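Local coordinates for reticulocyte-binding protein 2a (Plasmodium vivax, PDB 4Z8N) that probably helps the parasite enter young red blood cells, its helical erythrocyte-binding domain engaging the host-cell surface, at residues I63-Q66 / I67-C70; E164-H167 / N168-V171; N289-I292 / T293-S296. One frame throughout, in Å; residues are numbered along the deposited sequence.

Contact 1: I63-Q66 / I67-C70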
loop_
_atom_site.group_PDB
_atom_site.type_symbol
_atom_site.label_atom_id
_atom_site.label_comp_id
_atom_site.label_asym_id
_atom_site.label_seq_id
_atom_site.Cartn_x
_atom_site.Cartn_y
_atom_site.Cartn_z
ATOM N N ILE A 63 -7.355 -0.486 15.869
ATOM C CA ILE A 63 -6.633 0.131 14.765
ATOM C C ILE A 63 -7.543 1.086 14.001
ATOM O O ILE A 63 -7.172 2.224 13.720
ATOM C CB ILE A 63 -6.072 -0.925 13.794
ATOM C CG1 ILE A 63 -5.062 -1.823 14.509
ATOM C CG2 ILE A 63 -5.430 -0.259 12.582
ATOM C CD1 ILE A 63 -4.547 -2.961 13.653
ATOM N N GLN A 64 -8.741 0.609 13.680
ATOM C CA GLN A 64 -9.709 1.388 12.921
ATOM C C GLN A 64 -10.087 2.673 13.652
ATOM O O GLN A 64 -10.223 3.730 13.035
ATOM C CB GLN A 64 -10.958 0.550 12.641
ATOM C CG GLN A 64 -11.742 0.997 11.422
ATOM C CD GLN A 64 -12.157 -0.167 10.544
ATOM O OE1 GLN A 64 -12.257 -1.304 11.008
ATOM N NE2 GLN A 64 -12.396 0.111 9.268
ATOM N N ASN A 65 -10.252 2.577 14.969
ATOM C CA ASN A 65 -10.562 3.745 15.785
ATOM C C ASN A 65 -9.420 4.752 15.778
ATOM O O ASN A 65 -9.647 5.962 15.733
ATOM C CB ASN A 65 -10.882 3.333 17.224
ATOM C CG ASN A 65 -12.167 2.537 17.328
ATOM O OD1 ASN A 65 -13.068 2.679 16.502
ATOM N ND2 ASN A 65 -12.257 1.690 18.348
ATOM N N GLN A 66 -8.191 4.247 15.821
ATOM C CA GLN A 66 -7.017 5.107 15.766
ATOM C C GLN A 66 -6.957 5.857 14.437
ATOM O O GLN A 66 -6.719 7.064 14.411
ATOM C CB GLN A 66 -5.739 4.293 15.971
ATOM C CG GLN A 66 -4.468 5.120 15.854
ATOM C CD GLN A 66 -3.221 4.327 16.186
ATOM O OE1 GLN A 66 -3.205 3.543 17.136
ATOM N NE2 GLN A 66 -2.168 4.526 15.403
ATOM N N ILE A 67 -7.183 5.137 13.340
ATOM C CA ILE A 67 -7.191 5.740 12.011
ATOM C C ILE A 67 -8.293 6.791 11.908
ATOM O O ILE A 67 -8.111 7.835 11.281
ATOM C CB ILE A 67 -7.386 4.682 10.904
ATOM C CG1 ILE A 67 -6.287 3.623 10.975
ATOM C CG2 ILE A 67 -7.375 5.334 9.528
ATOM C CD1 ILE A 67 -4.908 4.157 10.665
ATOM N N ASN A 68 -9.431 6.513 12.538
ATOM C CA ASN A 68 -10.547 7.452 12.552
ATOM C C ASN A 68 -10.207 8.741 13.294
ATOM O O ASN A 68 -10.726 9.808 12.967
ATOM C CB ASN A 68 -11.786 6.808 13.180
ATOM C CG ASN A 68 -12.376 5.716 12.314
ATOM O OD1 ASN A 68 -12.095 5.638 11.117
ATOM N ND2 ASN A 68 -13.208 4.869 12.912
ATOM N N SER A 69 -9.335 8.640 14.291
ATOM C CA SER A 69 -8.933 9.804 15.071
ATOM C C SER A 69 -7.932 10.665 14.304
ATOM O O SER A 69 -7.652 11.800 14.693
ATOM C CB SER A 69 -8.332 9.373 16.412
ATOM O OG SER A 69 -7.117 8.666 16.221
ATOM N N CYS A 70 -7.396 10.119 13.216
ATOM C CA CYS A 70 -6.409 10.826 12.407
ATOM C C CYS A 70 -7.063 11.610 11.277
ATOM O O CYS A 70 -6.392 12.351 10.558
ATOM C CB CYS A 70 -5.388 9.844 11.832
ATOM S SG CYS A 70 -4.490 8.900 13.075
#
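Ile67 N donates to Ile63 O over 2.9 Å, and Asn68 N to Gln64 O over the same length: these are the two firm bonds between residues 63-66 and 67-70, late in helix 42-69. The first is nearly straight, its N-H...O angle 165°; the second is more bent. Beyond them the pattern weakens. Ser69 N divides itself between Asn65 O and Gln66 O, each 3.1 Å away, and both bonds are weak, before Cys70 N turns back to Ile67 O. Gln66 O is approached by more than that one donor. With chi1 of 66° the Ser69 hydroxyl swings back over the helix, and OG is modelled 2.4 Å from Gln66 O as a donor, a length short enough to be doubtful in detail. Near the same carbonyl oxygen lies Cys70 SG, 3.2 Å off, whose covalent partner is Cys114.

The side chain of Gln66 is extended, CG anti to the backbone N (chi1 177°). Its amide is held from both ends: OE1 accepts from Tyr122 OH and Asn118 ND2, while NE2 donates to Cys114 O and Ala117 O. Four bonds fix the rotation of the group. The apolar flank is looser, Ile63 CG2 resting 4.3 Å from Ile67 CG1, with Phe24 against both isoleucines and Val115 against Ile67.

Gln66 and Cys70 thus tie this end of the segment to residues 114-122 twice, by an amide network and by a disulfide. The side chain of Gln66 is about 10 Å from that of Glu120, which binds calcium in a structure of this protein, though no ion is bound to this chain in the model. The chemistry implies a joint in which fading helical bonds are backed by side-chain and covalent links.

Contact 2: E164-H167 / N168-V171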
loop_
_atom_site.group_PDB
_atom_site.type_symbol
_atom_site.label_atom_id
_atom_site.label_comp_id
_atom_site.label_asym_id
_atom_site.label_seq_id
_atom_site.Cartn_x
_atom_site.Cartn_y
_atom_site.Cartn_z
ATOM N N GLU A 164 -4.541 -13.425 -13.007
ATOM C CA GLU A 164 -5.638 -12.621 -13.533
ATOM C C GLU A 164 -5.180 -11.247 -14.017
ATOM O O GLU A 164 -5.770 -10.687 -14.940
ATOM C CB GLU A 164 -6.737 -12.468 -12.481
ATOM C CG GLU A 164 -7.645 -13.685 -12.369
ATOM C CD GLU A 164 -8.653 -13.559 -11.247
ATOM O OE1 GLU A 164 -9.159 -14.601 -10.780
ATOM O OE2 GLU A 164 -8.939 -12.419 -10.830
ATOM N N VAL A 165 -4.130 -10.706 -13.408
ATOM C CA VAL A 165 -3.631 -9.396 -13.818
ATOM C C VAL A 165 -2.176 -9.463 -14.290
ATOM O O VAL A 165 -1.368 -10.235 -13.771
ATOM C CB VAL A 165 -3.764 -8.357 -12.673
ATOM C CG1 VAL A 165 -2.773 -8.642 -11.560
ATOM C CG2 VAL A 165 -3.576 -6.940 -13.205
ATOM N N ASN A 166 -1.858 -8.666 -15.305
ATOM C CA ASN A 166 -0.486 -8.529 -15.771
ATOM C C ASN A 166 0.174 -7.351 -15.066
ATOM O O ASN A 166 -0.115 -6.195 -15.372
ATOM C CB ASN A 166 -0.444 -8.343 -17.288
ATOM C CG ASN A 166 0.955 -8.504 -17.860
ATOM O OD1 ASN A 166 1.949 -8.435 -17.138
ATOM N ND2 ASN A 166 1.036 -8.717 -19.168
ATOM N N HIS A 167 1.060 -7.651 -14.122
ATOM C CA HIS A 167 1.680 -6.616 -13.301
ATOM C C HIS A 167 2.606 -5.719 -14.114
ATOM O O HIS A 167 2.889 -4.590 -13.717
ATOM C CB HIS A 167 2.450 -7.248 -12.136
ATOM C CG HIS A 167 3.608 -8.102 -12.560
ATOM N ND1 HIS A 167 4.780 -7.575 -13.062
ATOM C CD2 HIS A 167 3.774 -9.445 -12.552
ATOM C CE1 HIS A 167 5.615 -8.557 -13.346
ATOM N NE2 HIS A 167 5.030 -9.703 -13.047
ATOM N N ASN A 168 3.068 -6.225 -15.255
ATOM C CA ASN A 168 4.027 -5.506 -16.089
ATOM C C ASN A 168 3.521 -4.155 -16.581
ATOM O O ASN A 168 4.315 -3.264 -16.874
ATOM C CB ASN A 168 4.428 -6.366 -17.289
ATOM C CG ASN A 168 5.250 -7.573 -16.888
ATOM O OD1 ASN A 168 4.888 -8.712 -17.186
ATOM N ND2 ASN A 168 6.363 -7.330 -16.207
ATOM N N ASN A 169 2.205 -4.002 -16.670
ATOM C CA ASN A 169 1.628 -2.747 -17.137
ATOM C C ASN A 169 1.667 -1.648 -16.076
ATOM O O ASN A 169 1.804 -0.471 -16.408
ATOM C CB ASN A 169 0.196 -2.968 -17.617
ATOM C CG ASN A 169 0.134 -3.334 -19.086
ATOM O OD1 ASN A 169 0.403 -4.475 -19.466
ATOM N ND2 ASN A 169 -0.213 -2.363 -19.924
ATOM N N TYR A 170 1.544 -2.031 -14.806
ATOM C CA TYR A 170 1.766 -1.093 -13.709
ATOM C C TYR A 170 3.207 -0.610 -13.742
ATOM O O TYR A 170 3.476 0.590 -13.773
ATOM C CB TYR A 170 1.482 -1.734 -12.347
ATOM C CG TYR A 170 0.051 -2.148 -12.101
ATOM C CD1 TYR A 170 -1.011 -1.342 -12.491
ATOM C CD2 TYR A 170 -0.236 -3.348 -11.461
ATOM C CE1 TYR A 170 -2.322 -1.727 -12.256
ATOM C CE2 TYR A 170 -1.539 -3.739 -11.224
ATOM C CZ TYR A 170 -2.577 -2.927 -11.622
ATOM O OH TYR A 170 -3.875 -3.318 -11.385
ATOM N N VAL A 171 4.124 -1.574 -13.732
ATOM C CA VAL A 171 5.554 -1.310 -13.656
ATOM C C VAL A 171 6.034 -0.401 -14.776
ATOM O O VAL A 171 6.734 0.581 -14.530
ATOM C CB VAL A 171 6.365 -2.616 -13.709
ATOM C CG1 VAL A 171 7.846 -2.329 -13.506
ATOM C CG2 VAL A 171 5.858 -3.594 -12.667
#
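His167 O and Val171 N make the straightest bond across the start of helix 168-194, 3.3 Å long with an N-H...O angle of 172°. The tight part of the contact gathers round this oxygen. Val171 CG2 comes to 3.3 Å of His167 O and also sits at the edge of the imidazole, while Tyr170 CB lies 3.5 Å from the same oxygen and Tyr170 N adds a weak bond to it. His167 itself packs on Ile226 and Lys229 of helix 199-237. On the inner side, too, Val165 CG2 reaches Tyr170 OH, though only at 4.1 Å, the two side chains crossing at about a right angle; Leu267 of helix 246-297 touches both.

The outer side is looser, lined by three exposed asparagines. Asn166 has CG anti to its own N (chi1 -167°), a turn that carries OD1 forward to accept from Asn168 N at 3.1 Å. This is an Asx turn and a capping bond, though its donor stands above the carbonyl plane. A weak bond from Asn169 N to Asn166 O follows. The Asn168 side chain lies alongside the imidazole, pointing the same way, with ring and amide planes 53° apart.

The first amide of the helix is therefore met by a side chain on the solvent side, while apolar groups hold the inner side.

Contact 3: N289-I292 / T293-S296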
loop_
_atom_site.group_PDB
_atom_site.type_symbol
_atom_site.label_atom_id
_atom_site.label_comp_id
_atom_site.label_asym_id
_atom_site.label_seq_id
_atom_site.Cartn_x
_atom_site.Cartn_y
_atom_site.Cartn_z
ATOM N N ASN A 289 1.023 24.510 -19.183
ATOM C CA ASN A 289 0.434 25.424 -20.159
ATOM C C ASN A 289 0.247 26.833 -19.607
ATOM O O ASN A 289 0.381 27.816 -20.336
ATOM C CB ASN A 289 -0.907 24.881 -20.657
ATOM C CG ASN A 289 -0.745 23.896 -21.797
ATOM O OD1 ASN A 289 -0.497 24.287 -22.939
ATOM N ND2 ASN A 289 -0.885 22.613 -21.496
ATOM N N LYS A 290 -0.068 26.924 -18.321
ATOM C CA LYS A 290 -0.208 28.215 -17.662
ATOM C C LYS A 290 1.135 28.940 -17.648
ATOM O O LYS A 290 1.205 30.143 -17.902
ATOM C CB LYS A 290 -0.742 28.035 -16.237
ATOM C CG LYS A 290 -0.769 29.304 -15.399
ATOM C CD LYS A 290 -1.881 30.245 -15.830
ATOM C CE LYS A 290 -1.974 31.434 -14.889
ATOM N NZ LYS A 290 -3.082 32.353 -15.259
ATOM N N LEU A 291 2.200 28.194 -17.368
ATOM C CA LEU A 291 3.544 28.760 -17.306
ATOM C C LEU A 291 4.010 29.255 -18.672
ATOM O O LEU A 291 4.761 30.229 -18.763
ATOM C CB LEU A 291 4.536 27.729 -16.755
ATOM C CG LEU A 291 5.969 28.229 -16.553
ATOM C CD1 LEU A 291 5.975 29.508 -15.727
ATOM C CD2 LEU A 291 6.834 27.166 -15.898
ATOM N N ILE A 292 3.560 28.584 -19.730
ATOM C CA ILE A 292 3.904 28.975 -21.095
ATOM C C ILE A 292 3.467 30.412 -21.383
ATOM O O ILE A 292 4.193 31.169 -22.029
ATOM C CB ILE A 292 3.269 28.020 -22.131
ATOM C CG1 ILE A 292 3.912 26.636 -22.042
ATOM C CG2 ILE A 292 3.427 28.564 -23.540
ATOM C CD1 ILE A 292 3.337 25.628 -23.013
ATOM N N THR A 293 2.294 30.791 -20.879
ATOM C CA THR A 293 1.774 32.141 -21.080
ATOM C C THR A 293 2.673 33.187 -20.428
ATOM O O THR A 293 2.841 34.287 -20.956
ATOM C CB THR A 293 0.343 32.294 -20.524
ATOM O OG1 THR A 293 0.365 32.192 -19.094
ATOM C CG2 THR A 293 -0.571 31.218 -21.096
ATOM N N TYR A 294 3.246 32.842 -19.278
ATOM C CA TYR A 294 4.199 33.720 -18.602
ATOM C C TYR A 294 5.451 33.922 -19.452
ATOM O O TYR A 294 5.841 35.053 -19.743
ATOM C CB TYR A 294 4.596 33.152 -17.236
ATOM C CG TYR A 294 3.563 33.322 -16.144
ATOM C CD1 TYR A 294 3.347 34.561 -15.551
ATOM C CD2 TYR A 294 2.820 32.240 -15.687
ATOM C CE1 TYR A 294 2.409 34.721 -14.547
ATOM C CE2 TYR A 294 1.880 32.390 -14.682
ATOM C CZ TYR A 294 1.679 33.631 -14.117
ATOM O OH TYR A 294 0.745 33.783 -13.117
ATOM N N VAL A 295 6.072 32.812 -19.842
ATOM C CA VAL A 295 7.330 32.835 -20.581
ATOM C C VAL A 295 7.192 33.510 -21.944
ATOM O O VAL A 295 8.088 34.229 -22.384
ATOM C CB VAL A 295 7.880 31.405 -20.789
ATOM C CG1 VAL A 295 9.277 31.449 -21.394
ATOM C CG2 VAL A 295 7.892 30.644 -19.474
ATOM N N SER A 296 6.057 33.279 -22.596
ATOM C CA SER A 296 5.840 33.724 -23.970
ATOM C C SER A 296 5.965 35.237 -24.154
ATOM O O SER A 296 6.674 35.698 -25.051
ATOM C CB SER A 296 4.465 33.261 -24.459
ATOM O OG SER A 296 4.223 33.697 -25.785
#
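Leu291 O and Ile292 O accept from Val295 N and Ser296 N, at 3.1 Å and 2.9 Å respectively, the regular i to i+4 bonding of helix 246-297. The turn before is looser: Thr293 N makes a weak bond to Lys290 O at 3.2 Å. The Thr293 hydroxyl shares the same acceptor. It stands between the backbone N and the carbonyl carbon (chi1 67°), which turns OG1 back along the helix to donate to Lys290 O, in the carbonyl plane; the modelled 2.5 Å is short, and its exact value is not to be leaned on. One oxygen thus receives two donors from a single residue.

Tyr294 leans back over the preceding turn. Its ring turns an edge to Leu291 CA, and CD2 comes within 3.5 Å of Lys290 O. The lysine chain, bent at chi2 (74°), passes obliquely beside the CE2 corner of the ring, CE lying 4.0 Å from Tyr294 CE2. From the other side of the ring plane, Leu291 CD1 meets Tyr294 CD2 at 4.2 Å, roughly at right angles, and Leu291 CG lies equally far from Val295 CG2.

Leu291 is the buried residue here, and its side chain points into the helix bundle: Met188 and Val191 of helix 168-194 touch it, as do Ile201 and Ile204 of helix 199-237. Lys290 and Tyr294 rest on Thr200, at the start of the latter, so this last stretch of helix 246-297 lies against the place where those two helices succeed one another.

In the fold
The three contacts belong to one coiled-coil domain but lie on three different helices. Contact 1 is partly buried, whereas contacts 2 and 3 lie at the surface, the centre of contact 3 about 37 Å from the centre of the chain. Contacts 1 and 2 stand on opposite sides of that centre, their own centres about 32 Å apart. Chemistry follows place: late in helix 42-69 a disulfide and a glutamine amide supply cross-links, at the start of helix 168-194 an asparagine caps, and near the end of helix 246-297 a threonine hydroxyl serves the backbone. Contacts 2 and 3 both draw on packing among helices 168-194, 199-237 and 246-297, without touching.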